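Local atomic coordinates of uncharacterized protein orp (Desulfovibrio gigas, PDB entry 2WFB), a protein that probably binds a mixed molybdenum-copper sulphide cluster, as a member of the dinitrogenase iron-molybdenum cofactor family. Residues Q5-T10 and A68-T73; G15-V20 and G97-Q102; R26-V31 and A47-S52. All coordinates share one frame; numbering follows the deposited sequence.

Interaction 1 lies buried in the core of the fold, a parallel pairing of strands 6-11 and 68-72 in the middle of the five-stranded sheet. The centres of interactions 2 and 3 lie about 12 Å from the centre of the chain, the first a surface contact, the second partly buried. V9 packs against V20 and V100 of interaction 2, while strand 29-34 of interaction 3 borders strand 6-11 in the same sheet. V31 also packs on L16 and V100, so all three contacts meet around these valines. Backbone bonds and apolar groups dominate interaction 1; the outer two each add an arginine, R101 held by a carboxylate and R26 by a carbonyl and bound small molecules.

Interaction 1: Q5-T10 and A68-T73; sequences QRIAVT and AGVLLT
A8 lies at the middle of the pairing, its N bonded to V70 O at 2.8 Å and its O accepting from L72 N at the same length. This gives the usual parallel ladder, with I7, A8 and V9 bridged to V70, L71 and L72. T10 N continues it to L72 O. At the other end R6 O takes two backbone donors: G69 N at 2.8 Å, in the carbonyl plane, and V70 N, a weak bond at 3.4 Å. On its other side strand 6-11 pairs with strand 29-34, I7 with V33 and V9 with V31.

Beyond the ladder two hydroxyls meet. T73 OG1, anti to its backbone N (chi1 -170°), donates to T10 OG1 at 3.0 Å, and T10 OG1 is also bonded to D21 O, so this buried hydroxyl has two partners. On the face carrying I7, V9 and L72, L72 CD2 packs tightly against I7 CG2 at 3.4 Å and also reaches V9 CG2 at 4.0 Å; helix 100-108 covers this face through V104 and F107. On the other face A8 CB sits by A68 CB, with L63 of helix 55-66 above A8 and L71. The backbone polar groups are thus paired strand to strand and the T10 hydroxyl by T73 and D21, leaving mainly hydrocarbon to pack on the helices, as expected for central strands of an alpha/beta fold.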
loop_
_atom_site.group_PDB
_atom_site.type_symbol
_atom_site.label_atom_id
_atom_site.label_comp_id
_atom_site.label_asym_id
_atom_site.label_seq_id
_atom_site.Cartn_x
_atom_site.Cartn_y
_atom_site.Cartn_z
ATOM N N GLN A 5 -12.508 -1.392 3.327
ATOM C CA GLN A 5 -12.717 -1.406 1.881
ATOM C C GLN A 5 -11.981 -0.310 1.117
ATOM O O GLN A 5 -12.220 -0.139 -0.069
ATOM C CB GLN A 5 -14.205 -1.342 1.547
ATOM C CG GLN A 5 -14.968 -2.610 1.882
ATOM C CD GLN A 5 -16.465 -2.473 1.610
ATOM O OE1 GLN A 5 -17.122 -1.584 2.156
ATOM N NE2 GLN A 5 -17.002 -3.347 0.757
ATOM N N ARG A 6 -11.101 0.439 1.792
ATOM C CA ARG A 6 -10.169 1.353 1.089
ATOM C C ARG A 6 -8.822 0.676 1.012
ATOM O O ARG A 6 -8.125 0.502 2.017
ATOM C CB ARG A 6 -10.005 2.713 1.779
ATOM C CG ARG A 6 -11.230 3.214 2.447
ATOM C CD ARG A 6 -11.993 4.230 1.635
ATOM N NE ARG A 6 -12.296 5.366 2.513
ATOM C CZ ARG A 6 -11.562 6.468 2.571
ATOM N NH1 ARG A 6 -10.510 6.596 1.766
ATOM N NH2 ARG A 6 -11.884 7.437 3.417
ATOM N N ILE A 7 -8.498 0.262 -0.198
ATOM C CA ILE A 7 -7.329 -0.567 -0.451
ATOM C C ILE A 7 -6.250 0.322 -1.075
ATOM O O ILE A 7 -6.464 0.871 -2.136
ATOM C CB ILE A 7 -7.675 -1.723 -1.401
ATOM C CG1 ILE A 7 -8.864 -2.535 -0.847
ATOM C CG2 ILE A 7 -6.418 -2.569 -1.634
ATOM C CD1 ILE A 7 -9.510 -3.507 -1.840
ATOM N N ALA A 8 -5.120 0.485 -0.380
ATOM C CA ALA A 8 -3.981 1.201 -0.927
ATOM C C ALA A 8 -3.018 0.212 -1.591
ATOM O O ALA A 8 -2.743 -0.850 -1.067
ATOM C CB ALA A 8 -3.262 1.980 0.154
ATOM N N VAL A 9 -2.524 0.569 -2.761
ATOM C CA VAL A 9 -1.587 -0.287 -3.458
ATOM C C VAL A 9 -0.393 0.587 -3.823
ATOM O O VAL A 9 -0.582 1.629 -4.439
ATOM C CB VAL A 9 -2.196 -0.897 -4.738
ATOM C CG1 VAL A 9 -1.206 -1.881 -5.396
ATOM C CG2 VAL A 9 -3.515 -1.619 -4.455
ATOM N N THR A 10 0.821 0.163 -3.444
ATOM C CA THR A 10 2.045 0.880 -3.841
ATOM C C THR A 10 2.179 0.931 -5.358
ATOM O O THR A 10 1.961 -0.062 -6.046
ATOM C CB THR A 10 3.310 0.290 -3.216
ATOM O OG1 THR A 10 3.399 -1.106 -3.542
ATOM C CG2 THR A 10 3.268 0.442 -1.701
ATOM N N ALA A 68 -6.976 4.423 4.646
ATOM C CA ALA A 68 -6.785 3.100 4.034
ATOM C C ALA A 68 -6.852 2.008 5.081
ATOM O O ALA A 68 -6.373 2.191 6.181
ATOM C CB ALA A 68 -5.424 3.043 3.304
ATOM N N GLY A 69 -7.437 0.861 4.757
ATOM C CA GLY A 69 -7.455 -0.241 5.720
ATOM C C GLY A 69 -6.606 -1.440 5.333
ATOM O O GLY A 69 -6.325 -2.325 6.162
ATOM N N VAL A 70 -6.202 -1.466 4.064
ATOM C CA VAL A 70 -5.393 -2.550 3.499
ATOM C C VAL A 70 -4.292 -1.882 2.688
ATOM O O VAL A 70 -4.539 -0.877 2.020
ATOM C CB VAL A 70 -6.216 -3.418 2.527
ATOM C CG1 VAL A 70 -5.341 -4.551 1.878
ATOM C CG2 VAL A 70 -7.420 -4.035 3.233
ATOM N N LEU A 71 -3.088 -2.436 2.758
ATOM C CA LEU A 71 -2.001 -1.999 1.892
ATOM C C LEU A 71 -1.456 -3.212 1.136
ATOM O O LEU A 71 -1.069 -4.217 1.747
ATOM C CB LEU A 71 -0.882 -1.359 2.712
ATOM C CG LEU A 71 0.380 -1.166 1.859
ATOM C CD1 LEU A 71 0.278 0.118 1.041
ATOM C CD2 LEU A 71 1.629 -1.272 2.675
ATOM N N LEU A 72 -1.416 -3.099 -0.175
ATOM C CA LEU A 72 -0.862 -4.139 -1.021
ATOM C C LEU A 72 0.465 -3.660 -1.631
ATOM O O LEU A 72 0.528 -2.570 -2.190
ATOM C CB LEU A 72 -1.845 -4.463 -2.119
ATOM C CG LEU A 72 -3.000 -5.492 -1.915
ATOM C CD1 LEU A 72 -3.237 -6.089 -0.525
ATOM C CD2 LEU A 72 -4.271 -5.060 -2.641
ATOM N N THR A 73 1.509 -4.485 -1.537
ATOM C CA THR A 73 2.865 -4.076 -1.911
ATOM C C THR A 73 3.776 -5.280 -2.215
ATOM O O THR A 73 3.312 -6.433 -2.267
ATOM C CB THR A 73 3.526 -3.125 -0.808
ATOM O OG1 THR A 73 4.752 -2.568 -1.332
ATOM C CG2 THR A 73 3.822 -3.853 0.541
#

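Interaction 2: G15-V20 and G97-Q102; sequences GLDGLV and GLTVRQ
R101 reaches D17 side-on, its NE and NH2 each taking one carboxylate oxygen. NE to OD1 is 2.9 Å and NH2 to OD2 is 3.0 Å, and both bonds are nearly straight. The two oxygens lie close to the guanidinium plane, yet the carboxylate is turned 37° against it: OD1 is met on its syn side, whereas NH2 comes to OD2 from above the carboxylate plane. The arginine chain leaves with CG anti to the backbone N (chi1 -167°) and bends at chi3 (-58°), where NE is set beside the acid. L16 crosses R101 at about a right angle; its CB lies over one guanidinium face, offset toward the rim and 3.6 Å from NH2, and CD1 approaches NH1.

T99 is the N-cap of helix 100-108 and forms a capping box with Q102: Q102 N donates to T99 OG1, and T99 N to Q102 OE1. The loop before strand 29-34 runs past this helix start. L16 O receives R101 N, G18 O receives V100 N at 2.9 Å, and V20 N donates to L98 O. One water donates to D17 OD1 and lies 2.6 Å from T99 OG1, joining the salt bridge to the cap; a second links V20 O to G97 N.

Inward, L16 CD2 meets V100 CG1 at 4.2 Å, the two side chains again crossing at about a right angle. L16 and V100 both rest on V31 of strand 29-34. V20 packs on V9, and its CG1 comes to 3.2 Å from L98 O.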
loop_
_atom_site.group_PDB
_atom_site.type_symbol
_atom_site.label_atom_id
_atom_site.label_comp_id
_atom_site.label_asym_id
_atom_site.label_seq_id
_atom_site.Cartn_x
_atom_site.Cartn_y
_atom_site.Cartn_z
ATOM N N GLY A 15 -2.790 5.373 -12.227
ATOM C CA GLY A 15 -3.421 4.461 -13.178
ATOM C C GLY A 15 -3.619 3.062 -12.642
ATOM O O GLY A 15 -2.750 2.523 -11.959
ATOM N N LEU A 16 -4.755 2.460 -12.973
ATOM C CA LEU A 16 -5.063 1.122 -12.503
ATOM C C LEU A 16 -4.261 0.034 -13.201
ATOM O O LEU A 16 -4.124 -1.063 -12.687
ATOM C CB LEU A 16 -6.564 0.847 -12.623
ATOM C CG LEU A 16 -7.456 1.510 -11.556
ATOM C CD1 LEU A 16 -8.922 1.347 -11.925
ATOM C CD2 LEU A 16 -7.189 0.930 -10.178
ATOM N N ASP A 17 -3.707 0.337 -14.368
ATOM C CA ASP A 17 -3.008 -0.686 -15.121
ATOM C C ASP A 17 -1.491 -0.587 -15.089
ATOM O O ASP A 17 -0.816 -1.373 -15.739
ATOM C CB ASP A 17 -3.581 -0.800 -16.537
ATOM C CG ASP A 17 -5.046 -1.257 -16.528
ATOM O OD1 ASP A 17 -5.352 -2.349 -15.962
ATOM O OD2 ASP A 17 -5.892 -0.503 -17.061
ATOM N N GLY A 18 -0.955 0.355 -14.313
ATOM C CA GLY A 18 0.485 0.380 -14.023
ATOM C C GLY A 18 0.824 -0.716 -13.025
ATOM O O GLY A 18 -0.056 -1.239 -12.366
ATOM N N LEU A 19 2.105 -1.042 -12.875
ATOM C CA LEU A 19 2.528 -2.141 -12.007
ATOM C C LEU A 19 2.567 -1.716 -10.562
ATOM O O LEU A 19 2.792 -0.553 -10.289
ATOM C CB LEU A 19 3.935 -2.624 -12.390
ATOM C CG LEU A 19 4.111 -3.322 -13.732
ATOM C CD1 LEU A 19 5.603 -3.507 -13.961
ATOM C CD2 LEU A 19 3.383 -4.656 -13.743
ATOM N N VAL A 20 2.391 -2.662 -9.638
ATOM C CA VAL A 20 2.649 -2.347 -8.252
ATOM C C VAL A 20 4.159 -2.082 -8.052
ATOM O O VAL A 20 5.032 -2.773 -8.641
ATOM C CB VAL A 20 2.007 -3.363 -7.180
ATOM C CG1 VAL A 20 0.957 -4.277 -7.756
ATOM C CG2 VAL A 20 3.008 -4.100 -6.358
ATOM N N GLY A 97 5.089 -7.430 -9.899
ATOM C CA GLY A 97 4.908 -8.100 -11.177
ATOM C C GLY A 97 3.459 -8.051 -11.622
ATOM O O GLY A 97 3.150 -8.374 -12.777
ATOM N N LEU A 98 2.569 -7.665 -10.701
ATOM C CA LEU A 98 1.129 -7.499 -10.991
ATOM C C LEU A 98 0.837 -6.042 -11.286
ATOM O O LEU A 98 1.572 -5.146 -10.806
ATOM C CB LEU A 98 0.292 -7.962 -9.791
ATOM C CG LEU A 98 0.285 -9.440 -9.424
ATOM C CD1 LEU A 98 -0.613 -9.702 -8.206
ATOM C CD2 LEU A 98 -0.210 -10.273 -10.599
ATOM N N THR A 99 -0.191 -5.789 -12.100
ATOM C CA THR A 99 -0.723 -4.446 -12.208
ATOM C C THR A 99 -1.544 -4.124 -10.967
ATOM O O THR A 99 -1.901 -5.015 -10.184
ATOM C CB THR A 99 -1.583 -4.198 -13.467
ATOM O OG1 THR A 99 -2.781 -4.951 -13.376
ATOM C CG2 THR A 99 -0.868 -4.596 -14.725
ATOM N N VAL A 100 -1.807 -2.842 -10.758
ATOM C CA VAL A 100 -2.571 -2.421 -9.592
ATOM C C VAL A 100 -3.953 -3.091 -9.632
ATOM O O VAL A 100 -4.386 -3.658 -8.621
ATOM C CB VAL A 100 -2.632 -0.871 -9.438
ATOM C CG1 VAL A 100 -3.672 -0.449 -8.363
ATOM C CG2 VAL A 100 -1.231 -0.313 -9.071
ATOM N N ARG A 101 -4.593 -3.077 -10.799
ATOM C CA ARG A 101 -5.903 -3.697 -10.949
ATOM C C ARG A 101 -5.876 -5.182 -10.597
ATOM O O ARG A 101 -6.766 -5.673 -9.902
ATOM C CB ARG A 101 -6.406 -3.498 -12.375
ATOM C CG ARG A 101 -7.882 -3.815 -12.561
ATOM C CD ARG A 101 -8.278 -3.825 -14.038
ATOM N NE ARG A 101 -7.994 -2.565 -14.723
ATOM C CZ ARG A 101 -8.776 -1.486 -14.724
ATOM N NH1 ARG A 101 -9.931 -1.460 -14.059
ATOM N NH2 ARG A 101 -8.394 -0.417 -15.407
ATOM N N GLN A 102 -4.840 -5.890 -11.055
ATOM C CA GLN A 102 -4.707 -7.313 -10.788
ATOM C C GLN A 102 -4.447 -7.601 -9.331
ATOM O O GLN A 102 -4.926 -8.595 -8.839
ATOM C CB GLN A 102 -3.596 -7.929 -11.622
ATOM C CG GLN A 102 -3.891 -7.986 -13.142
ATOM C CD GLN A 102 -2.648 -8.299 -13.944
ATOM O OE1 GLN A 102 -1.524 -8.082 -13.482
ATOM N NE2 GLN A 102 -2.834 -8.811 -15.147
HETATM O O HOH W 1 -4.563 -4.803 -15.323
HETATM O O HOH W 2 6.336 -4.676 -10.020
#

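Interaction 3: R26-V31 and A47-S52; sequences RAAGFV and ASQTLS. With ACT (acetate ion), chain E; PO4 (phosphate ion), chain C.
R26 reaches across to L51, its side chain running extended from CG to NE. CB lies beside Q49, 4.3 Å from its CG. From CB to CD the chain passes a bound acetate, whose methyl is doubtfully placed there. NE donates to O3 of a phosphate at 3.2 Å. CZ then carries two terminal nitrogens that converge end-on on a single acceptor: NH1 and NH2 are each 2.8 Å from L51 O, which lies in the guanidinium plane. The two approach that oxygen differently, NH1 in the carbonyl plane and NH2 from 47° above it. NH1 also donates to the acetate O, and NH2 to phosphate O4 at 3.0 Å. Acetate and phosphate thus share the edge of the guanidinium with the carbonyl, and the phosphate probably offsets part of the positive charge.

At the root of the arginine, Q49 answers in the other direction: its NE2 donates to R26 O at 3.0 Å, from above the carbonyl plane. Nearby, S48 OG is bonded to N45 and N58.

The phosphate is also bound by the backbone N atoms of A55 and G56, at the start of helix 55-66. Both bound groups probably come from the crystallisation liquor, but backbone N-H groups at a helix N-terminus joined by an arginine are a familiar form of anion-binding site.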
loop_
_atom_site.group_PDB
_atom_site.type_symbol
_atom_site.label_atom_id
_atom_site.label_comp_id
_atom_site.label_asym_id
_atom_site.label_seq_id
_atom_site.Cartn_x
_atom_site.Cartn_y
_atom_site.Cartn_z
ATOM N N ARG A 26 9.403 4.091 -0.021
ATOM C CA ARG A 26 9.943 4.893 -1.106
ATOM C C ARG A 26 9.231 4.632 -2.443
ATOM O O ARG A 26 9.779 4.935 -3.521
ATOM C CB ARG A 26 11.479 4.704 -1.197
ATOM C CG ARG A 26 12.168 5.169 0.118
ATOM C CD ARG A 26 13.675 4.931 0.218
ATOM N NE ARG A 26 14.094 5.347 1.555
ATOM C CZ ARG A 26 14.429 6.591 1.906
ATOM N NH1 ARG A 26 14.434 7.577 1.023
ATOM N NH2 ARG A 26 14.766 6.852 3.165
ATOM N N ALA A 27 8.010 4.090 -2.381
ATOM C CA ALA A 27 7.137 4.043 -3.558
ATOM C C ALA A 27 6.904 5.439 -4.112
ATOM O O ALA A 27 6.884 6.422 -3.366
ATOM C CB ALA A 27 5.787 3.399 -3.197
ATOM N N ALA A 28 6.701 5.551 -5.420
ATOM C CA ALA A 28 6.321 6.861 -6.019
ATOM C C ALA A 28 5.005 7.400 -5.397
ATOM O O ALA A 28 4.837 8.607 -5.188
ATOM C CB ALA A 28 6.207 6.759 -7.579
ATOM N N GLY A 29 4.089 6.484 -5.095
ATOM C CA GLY A 29 2.794 6.845 -4.565
ATOM C C GLY A 29 1.954 5.603 -4.350
ATOM O O GLY A 29 2.460 4.477 -4.417
ATOM N N PHE A 30 0.663 5.825 -4.103
ATOM C CA PHE A 30 -0.302 4.774 -3.783
ATOM C C PHE A 30 -1.545 5.047 -4.569
ATOM O O PHE A 30 -2.053 6.167 -4.557
ATOM C CB PHE A 30 -0.689 4.780 -2.295
ATOM C CG PHE A 30 0.484 4.859 -1.366
ATOM C CD1 PHE A 30 1.255 3.745 -1.110
ATOM C CD2 PHE A 30 0.825 6.063 -0.765
ATOM C CE1 PHE A 30 2.372 3.819 -0.268
ATOM C CE2 PHE A 30 1.937 6.135 0.080
ATOM C CZ PHE A 30 2.696 5.009 0.330
ATOM N N VAL A 31 -2.028 4.033 -5.267
ATOM C CA VAL A 31 -3.355 4.087 -5.836
ATOM C C VAL A 31 -4.283 3.538 -4.755
ATOM O O VAL A 31 -4.134 2.394 -4.320
ATOM C CB VAL A 31 -3.465 3.256 -7.129
ATOM C CG1 VAL A 31 -4.940 3.175 -7.608
ATOM C CG2 VAL A 31 -2.621 3.854 -8.209
ATOM N N ALA A 47 7.252 13.098 -0.869
ATOM C CA ALA A 47 7.819 13.544 0.402
ATOM C C ALA A 47 8.638 12.477 1.095
ATOM O O ALA A 47 9.724 12.770 1.606
ATOM C CB ALA A 47 6.723 14.008 1.332
ATOM N N SER A 48 8.100 11.257 1.154
ATOM C CA SER A 48 8.809 10.141 1.770
ATOM C C SER A 48 10.147 9.823 1.091
ATOM O O SER A 48 11.120 9.527 1.769
ATOM C CB SER A 48 7.930 8.885 1.814
ATOM O OG SER A 48 6.734 9.090 2.555
ATOM N N GLN A 49 10.183 9.889 -0.236
ATOM C CA GLN A 49 11.386 9.610 -1.018
ATOM C C GLN A 49 12.582 10.540 -0.743
ATOM O O GLN A 49 13.734 10.135 -0.923
ATOM C CB GLN A 49 11.046 9.635 -2.516
ATOM C CG GLN A 49 10.227 8.420 -3.009
ATOM C CD GLN A 49 9.824 8.520 -4.485
ATOM O OE1 GLN A 49 9.427 9.586 -4.955
ATOM N NE2 GLN A 49 9.916 7.406 -5.215
ATOM N N THR A 50 12.325 11.777 -0.304
ATOM C CA THR A 50 13.398 12.739 -0.015
ATOM C C THR A 50 14.099 12.504 1.343
ATOM O O THR A 50 15.157 13.094 1.607
ATOM C CB THR A 50 12.880 14.187 -0.033
ATOM O OG1 THR A 50 12.075 14.396 1.127
ATOM C CG2 THR A 50 12.028 14.468 -1.276
ATOM N N LEU A 51 13.530 11.636 2.182
ATOM C CA LEU A 51 14.003 11.444 3.547
ATOM C C LEU A 51 15.210 10.498 3.621
ATOM O O LEU A 51 15.310 9.544 2.846
ATOM C CB LEU A 51 12.865 10.937 4.430
ATOM C CG LEU A 51 11.577 11.778 4.520
ATOM C CD1 LEU A 51 10.539 11.082 5.390
ATOM C CD2 LEU A 51 11.857 13.201 5.035
ATOM N N SER A 52 16.125 10.764 4.560
ATOM C CA SER A 52 17.297 9.912 4.709
ATOM C C SER A 52 16.968 8.646 5.453
ATOM O O SER A 52 17.643 7.647 5.277
ATOM C CB SER A 52 18.424 10.633 5.441
ATOM O OG SER A 52 18.612 11.928 4.912
HETATM C C ACT E . 14.168 6.900 -2.833
HETATM O O ACT E . 14.100 7.809 -2.000
HETATM O OXT ACT E . 13.646 6.995 -3.972
HETATM C CH3 ACT E . 14.837 5.685 -2.396
HETATM P P PO4 C . 13.264 3.650 5.281
HETATM O O1 PO4 C . 11.888 3.475 5.873
HETATM O O2 PO4 C . 14.221 2.880 6.142
HETATM O O3 PO4 C . 13.245 3.196 3.829
HETATM O O4 PO4 C . 13.650 5.103 5.263
#